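Local coordinates for protein alternansucrase (Leuconostoc mesenteroides, PDB 6HVG) that belongs to glycosyl hydrolase family 70, a group with a TIM-barrel-type domain, and carries choline-binding and cell-wall-binding type repeats toward both ends of its chain, at residues Thr1351-Tyr1357 / Phe1380-Met1386; Lys447-Ala451 / Thr472-Asn478. Numbering follows the deposited sequence.

Interaction 1: residues Thr1351-Tyr1357 / Phe1380-Met1386; sequences TRNGNYY and FDDQGKM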
loop_
_atom_site.group_PDB
_atom_site.type_symbol
_atom_site.label_atom_id
_atom_site.label_comp_id
_atom_site.label_asym_id
_atom_site.label_seq_id
_atom_site.Cartn_x
_atom_site.Cartn_y
_atom_site.Cartn_z
ATOM N N THR A 1351 -5.277 28.106 -2.731
ATOM C CA THR A 1351 -4.752 27.405 -1.576
ATOM C C THR A 1351 -4.076 28.356 -0.596
ATOM O O THR A 1351 -4.052 28.114 0.622
ATOM C CB THR A 1351 -3.776 26.286 -1.985
ATOM O OG1 THR A 1351 -2.945 26.727 -3.070
ATOM C CG2 THR A 1351 -4.538 25.075 -2.392
ATOM N N ARG A 1352 -3.528 29.445 -1.128
ATOM C CA ARG A 1352 -2.846 30.436 -0.310
ATOM C C ARG A 1352 -3.800 31.389 0.418
ATOM O O ARG A 1352 -3.371 32.109 1.300
ATOM C CB ARG A 1352 -1.829 31.194 -1.135
ATOM C CG ARG A 1352 -0.904 30.299 -1.949
ATOM C CD ARG A 1352 0.487 30.890 -1.898
ATOM N NE ARG A 1352 1.362 30.405 -2.960
ATOM C CZ ARG A 1352 2.685 30.304 -2.848
ATOM N NH1 ARG A 1352 3.296 30.629 -1.709
ATOM N NH2 ARG A 1352 3.394 29.876 -3.871
ATOM N N ASN A 1353 -5.098 31.328 0.134
ATOM C CA ASN A 1353 -6.060 32.195 0.832
ATOM C C ASN A 1353 -6.010 31.998 2.329
ATOM O O ASN A 1353 -5.748 30.901 2.797
ATOM C CB ASN A 1353 -7.478 31.993 0.333
ATOM C CG ASN A 1353 -7.702 32.585 -1.036
ATOM O OD1 ASN A 1353 -6.777 33.051 -1.685
ATOM N ND2 ASN A 1353 -8.936 32.621 -1.464
ATOM N N GLY A 1354 -6.190 33.081 3.081
ATOM C CA GLY A 1354 -6.042 33.052 4.531
ATOM C C GLY A 1354 -5.711 34.413 5.103
ATOM O O GLY A 1354 -5.692 35.399 4.380
ATOM N N ASN A 1355 -5.443 34.454 6.409
ATOM C CA ASN A 1355 -5.054 35.672 7.102
ATOM C C ASN A 1355 -3.570 35.694 7.376
ATOM O O ASN A 1355 -3.034 34.812 8.035
ATOM C CB ASN A 1355 -5.814 35.838 8.417
ATOM C CG ASN A 1355 -7.266 36.250 8.202
ATOM O OD1 ASN A 1355 -7.632 36.792 7.160
ATOM N ND2 ASN A 1355 -8.111 35.956 9.181
ATOM N N TYR A 1356 -2.921 36.745 6.886
ATOM C CA TYR A 1356 -1.476 36.897 7.002
ATOM C C TYR A 1356 -1.101 38.091 7.846
ATOM O O TYR A 1356 -1.926 38.971 8.057
ATOM C CB TYR A 1356 -0.899 37.035 5.612
ATOM C CG TYR A 1356 -1.005 35.774 4.800
ATOM C CD1 TYR A 1356 -2.178 35.438 4.112
ATOM C CD2 TYR A 1356 0.067 34.897 4.724
ATOM C CE1 TYR A 1356 -2.251 34.281 3.348
ATOM C CE2 TYR A 1356 -0.006 33.725 3.979
ATOM C CZ TYR A 1356 -1.150 33.442 3.287
ATOM O OH TYR A 1356 -1.197 32.303 2.563
ATOM N N TYR A 1357 0.126 38.099 8.349
ATOM C CA TYR A 1357 0.655 39.216 9.123
ATOM C C TYR A 1357 1.866 39.843 8.392
ATOM O O TYR A 1357 2.953 39.280 8.401
ATOM C CB TYR A 1357 1.084 38.690 10.480
ATOM C CG TYR A 1357 1.406 39.727 11.541
ATOM C CD1 TYR A 1357 2.556 40.480 11.480
ATOM C CD2 TYR A 1357 0.591 39.889 12.652
ATOM C CE1 TYR A 1357 2.857 41.406 12.481
ATOM C CE2 TYR A 1357 0.899 40.786 13.659
ATOM C CZ TYR A 1357 2.014 41.551 13.570
ATOM O OH TYR A 1357 2.298 42.443 14.581
ATOM N N PHE A 1380 0.884 32.350 13.460
ATOM C CA PHE A 1380 0.934 32.172 12.021
ATOM C C PHE A 1380 1.869 31.014 11.679
ATOM O O PHE A 1380 3.002 30.959 12.186
ATOM C CB PHE A 1380 1.371 33.504 11.371
ATOM C CG PHE A 1380 0.454 34.640 11.713
ATOM C CD1 PHE A 1380 -0.641 34.914 10.930
ATOM C CD2 PHE A 1380 0.658 35.402 12.851
ATOM C CE1 PHE A 1380 -1.505 35.938 11.263
ATOM C CE2 PHE A 1380 -0.207 36.438 13.193
ATOM C CZ PHE A 1380 -1.291 36.698 12.399
ATOM N N ASP A 1381 1.411 30.132 10.791
ATOM C CA ASP A 1381 2.082 28.857 10.546
ATOM C C ASP A 1381 3.311 28.945 9.609
ATOM O O ASP A 1381 3.720 30.017 9.206
ATOM C CB ASP A 1381 1.068 27.817 10.052
ATOM C CG ASP A 1381 0.603 28.055 8.648
ATOM O OD1 ASP A 1381 1.272 28.814 7.902
ATOM O OD2 ASP A 1381 -0.436 27.458 8.267
ATOM N N ASP A 1382 3.914 27.798 9.316
ATOM C CA ASP A 1382 5.086 27.683 8.442
ATOM C C ASP A 1382 4.967 28.529 7.176
ATOM O O ASP A 1382 5.968 29.073 6.709
ATOM C CB ASP A 1382 5.309 26.219 8.016
ATOM C CG ASP A 1382 5.599 25.288 9.190
ATOM O OD1 ASP A 1382 5.032 25.486 10.291
ATOM O OD2 ASP A 1382 6.377 24.320 9.005
ATOM N N GLN A 1383 3.760 28.630 6.623
ATOM C CA GLN A 1383 3.540 29.350 5.360
ATOM C C GLN A 1383 2.869 30.707 5.507
ATOM O O GLN A 1383 2.416 31.270 4.529
ATOM C CB GLN A 1383 2.690 28.506 4.441
ATOM C CG GLN A 1383 3.280 27.162 4.054
ATOM C CD GLN A 1383 2.433 26.512 2.973
ATOM O OE1 GLN A 1383 1.236 26.293 3.169
ATOM N NE2 GLN A 1383 3.032 26.240 1.821
ATOM N N GLY A 1384 2.807 31.217 6.736
ATOM C CA GLY A 1384 2.273 32.540 7.024
ATOM C C GLY A 1384 0.808 32.632 7.382
ATOM O O GLY A 1384 0.367 33.706 7.794
ATOM N N LYS A 1385 0.048 31.535 7.214
ATOM C CA LYS A 1385 -1.416 31.531 7.493
ATOM C C LYS A 1385 -1.717 31.563 8.987
ATOM O O LYS A 1385 -1.004 30.947 9.785
ATOM C CB LYS A 1385 -2.113 30.323 6.869
ATOM C CG LYS A 1385 -2.283 30.405 5.380
ATOM C CD LYS A 1385 -2.592 29.044 4.766
ATOM C CE LYS A 1385 -2.558 29.122 3.239
ATOM N NZ LYS A 1385 -2.157 27.849 2.581
ATOM N N MET A 1386 -2.765 32.287 9.363
ATOM C CA MET A 1386 -3.233 32.296 10.749
ATOM C C MET A 1386 -3.795 30.919 11.075
ATOM O O MET A 1386 -4.386 30.263 10.226
ATOM C CB MET A 1386 -4.296 33.371 10.932
ATOM C CG MET A 1386 -4.817 33.569 12.355
ATOM S SD MET A 1386 -6.354 34.550 12.360
ATOM C CE MET A 1386 -5.655 36.204 12.205
HETATM O O HOH W 1 1.935 36.065 7.828
#
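Strand 1354-1357 runs past an irregular segment, 1380-1386, which folds back on itself through a type I beta turn from Asp1381 to Gly1384. The turn is closed by Gly1384 N to Asp1381 O at 2.9 Å, while Asp1381 N reaches Lys1385 O at 2.7 Å. Asp1381 suits the first position because its OD1 accepts from Gln1383 N at 2.8 Å, an Asx turn. Gly1384 then adopts a positive phi of 93°, and any CB there would lie a tight 3.1 Å from Tyr1356 CD2. Across the segments, Met1386 N donates to Asn1355 O (2.9 Å), and a water bridges Tyr1357 N and Gly1384 O at 2.8 Å from each.

Lys1385 is long enough to bring NZ to Thr1351 O at 2.7 Å; its CA lies over one face of the Tyr1356 ring. Tyr1356 OH donates to Arg1352 O at 2.5 Å, which holds the ring. The backbone angles of Gly1354 alone require glycine, and a CB there would also lie 3.2 Å from Lys1385 CG. Farther along, Tyr1357 CB sits over the Phe1380 face, 3.7 Å from its centroid, a CH-pi contact. The Tyr1357 edge also turns toward that face in an offset edge-to-face pair (centroids 5.4 Å apart, planes at 64°), and its OH bonds Thr1371 O.

Strand 1354-1357 pairs antiparallel with strand 1342-1345, whose Ile1342 touches Tyr1357, Phe1380 and Met1386. Phe1380 ends strand 1377-1380 and is backbone-bonded to Gly1368. The contact therefore joins two successive beta hairpins, consistent with stacked cell-wall-binding repeats.

Interaction 2: residues Lys447-Ala451 / Thr472-Asn478; sequences KQTQA and TSQKTLN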
loop_
_atom_site.group_PDB
_atom_site.type_symbol
_atom_site.label_atom_id
_atom_site.label_comp_id
_atom_site.label_asym_id
_atom_site.label_seq_id
_atom_site.Cartn_x
_atom_site.Cartn_y
_atom_site.Cartn_z
ATOM N N LYS A 447 15.851 33.441 -8.888
ATOM C CA LYS A 447 17.267 33.555 -8.572
ATOM C C LYS A 447 17.846 32.338 -7.856
ATOM O O LYS A 447 18.976 31.959 -8.120
ATOM C CB LYS A 447 17.518 34.816 -7.746
ATOM C CG LYS A 447 17.493 36.067 -8.602
ATOM C CD LYS A 447 17.608 37.312 -7.765
ATOM C CE LYS A 447 19.025 37.592 -7.387
ATOM N NZ LYS A 447 19.073 38.562 -6.260
ATOM N N GLN A 448 17.074 31.712 -6.984
ATOM C CA GLN A 448 17.511 30.492 -6.305
ATOM C C GLN A 448 17.862 29.407 -7.310
ATOM O O GLN A 448 18.934 28.829 -7.245
ATOM C CB GLN A 448 16.399 29.975 -5.382
ATOM C CG GLN A 448 16.763 28.789 -4.504
ATOM C CD GLN A 448 17.887 29.081 -3.532
ATOM O OE1 GLN A 448 17.651 29.517 -2.396
ATOM N NE2 GLN A 448 19.115 28.896 -3.984
ATOM N N THR A 449 16.962 29.153 -8.260
ATOM C CA THR A 449 17.214 28.184 -9.294
ATOM C C THR A 449 18.407 28.600 -10.131
ATOM O O THR A 449 19.249 27.780 -10.470
ATOM C CB THR A 449 16.008 28.023 -10.217
ATOM O OG1 THR A 449 14.846 27.742 -9.447
ATOM C CG2 THR A 449 16.231 26.852 -11.187
ATOM N N GLN A 450 18.495 29.875 -10.479
ATOM C CA GLN A 450 19.639 30.350 -11.259
ATOM C C GLN A 450 20.939 30.062 -10.531
ATOM O O GLN A 450 21.886 29.590 -11.134
ATOM C CB GLN A 450 19.527 31.856 -11.553
ATOM C CG GLN A 450 20.665 32.411 -12.400
ATOM C CD GLN A 450 20.327 33.712 -13.065
ATOM O OE1 GLN A 450 19.258 34.281 -12.831
ATOM N NE2 GLN A 450 21.256 34.238 -13.865
ATOM N N ALA A 451 20.981 30.382 -9.241
ATOM C CA ALA A 451 22.191 30.190 -8.449
ATOM C C ALA A 451 22.535 28.711 -8.330
ATOM O O ALA A 451 23.719 28.338 -8.327
ATOM C CB ALA A 451 22.045 30.811 -7.073
ATOM N N THR A 472 22.754 36.627 -4.113
ATOM C CA THR A 472 23.719 37.142 -5.067
ATOM C C THR A 472 22.978 38.027 -6.053
ATOM O O THR A 472 21.815 37.748 -6.382
ATOM C CB THR A 472 24.397 35.995 -5.834
ATOM O OG1 THR A 472 25.020 35.108 -4.911
ATOM C CG2 THR A 472 25.436 36.514 -6.834
ATOM N N SER A 473 23.639 39.093 -6.511
ATOM C CA SER A 473 22.975 40.082 -7.342
ATOM C C SER A 473 22.632 39.458 -8.669
ATOM O O SER A 473 23.297 38.540 -9.123
ATOM C CB SER A 473 23.854 41.322 -7.559
ATOM O OG SER A 473 24.742 41.170 -8.654
ATOM N N GLN A 474 21.592 39.977 -9.296
ATOM C CA GLN A 474 21.140 39.445 -10.550
ATOM C C GLN A 474 22.207 39.632 -11.626
ATOM O O GLN A 474 22.386 38.759 -12.477
ATOM C CB GLN A 474 19.837 40.128 -10.959
ATOM C CG GLN A 474 19.142 39.478 -12.131
ATOM C CD GLN A 474 18.665 38.090 -11.808
ATOM O OE1 GLN A 474 17.810 37.922 -10.958
ATOM N NE2 GLN A 474 19.231 37.075 -12.480
ATOM N N LYS A 475 22.876 40.781 -11.620
ATOM C CA LYS A 475 23.912 41.073 -12.611
ATOM C C LYS A 475 25.025 40.030 -12.533
ATOM O O LYS A 475 25.433 39.486 -13.546
ATOM C CB LYS A 475 24.470 42.464 -12.347
ATOM C CG LYS A 475 25.682 42.875 -13.187
ATOM C CD LYS A 475 25.285 43.589 -14.467
ATOM C CE LYS A 475 26.496 44.135 -15.208
ATOM N NZ LYS A 475 27.326 43.021 -15.747
ATOM N N THR A 476 25.496 39.741 -11.318
ATOM C CA THR A 476 26.539 38.757 -11.094
ATOM C C THR A 476 26.119 37.376 -11.589
ATOM O O THR A 476 26.916 36.690 -12.215
ATOM C CB THR A 476 26.913 38.657 -9.606
ATOM O OG1 THR A 476 27.380 39.934 -9.141
ATOM C CG2 THR A 476 28.008 37.599 -9.383
ATOM N N LEU A 477 24.875 36.976 -11.325
ATOM C CA LEU A 477 24.400 35.657 -11.726
ATOM C C LEU A 477 24.334 35.529 -13.240
ATOM O O LEU A 477 24.749 34.512 -13.795
ATOM C CB LEU A 477 23.027 35.371 -11.129
ATOM C CG LEU A 477 22.938 35.270 -9.599
ATOM C CD1 LEU A 477 21.479 35.303 -9.198
ATOM C CD2 LEU A 477 23.589 34.010 -9.078
ATOM N N ASN A 478 23.843 36.564 -13.902
ATOM C CA ASN A 478 23.773 36.577 -15.367
ATOM C C ASN A 478 25.157 36.570 -16.024
ATOM O O ASN A 478 25.357 35.903 -17.032
ATOM C CB ASN A 478 22.947 37.776 -15.848
ATOM C CG ASN A 478 21.462 37.632 -15.541
ATOM O OD1 ASN A 478 20.976 36.530 -15.395
ATOM N ND2 ASN A 478 20.753 38.734 -15.446
#
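Gln450, with chi1 and chi2 both t, is fully stretched from helix 447-462 and spends both ends of its amide on the neighbouring helix. Gln450 OE1 accepts from Gln474 NE2 at 2.8 Å, and Gln450 NE2 donates to Asn478 OD1 at 2.8 Å, nearly straight at 167°. An amide suits this buried place because it can give and take at once. Gln474 meets it by bending at chi2 (p), which swings its NE2 toward Gln450; a weak bond from Gln474 NE2 to Asn478 OD1 (3.4 Å) completes a cluster of three amides.

Lys447 points toward the other segment, and a p kink at chi3 carries its NZ to Thr472 O, a weak bond of 2.9 Å; Ala470 O is its stronger partner. Its aliphatic part is useful too, with Lys447 CE 3.8 Å from Leu477 CD1. Leu477, in the m,t rotamer, fills the gap between the helices and reaches Ala451 CB with CD2 at 4.1 Å, where a small residue leaves space for it. Ser473 takes the N-cap position, its p side chain placing OG 3.0 Å from Thr476 OG1.

The segment axes approach to 10.6 Å at an angle of 36°, so at this point the two segments run in roughly the same direction. The arrangement is a contact between successive helices, sealed by the Gln450, Gln474 and Asn478 amides beside Leu477 and Ala451, in the N-terminal part of the family 70 range.

The centres of the two contacts lie 28 Å apart and their nearest atoms about 13 Å, so they are neighbours that do not touch, on the same side of the chain's centre. Interaction 2 lies within the family 70 region, whereas segment 1380-1386 of interaction 1 falls in a putative cell-wall-binding repeat, and its partner 1351-1357 lies on the hairpin strand before it in sequence. Both have further tertiary contacts: Gln1383 is weakly hydrogen-bonded to Asp1186, and Asn478 ND2 is hydrogen-bonded to Gln385 OE1. The calcium ion is held by Glu575, Asp581, Asn625 and Asp1159, none of which belongs to either contact.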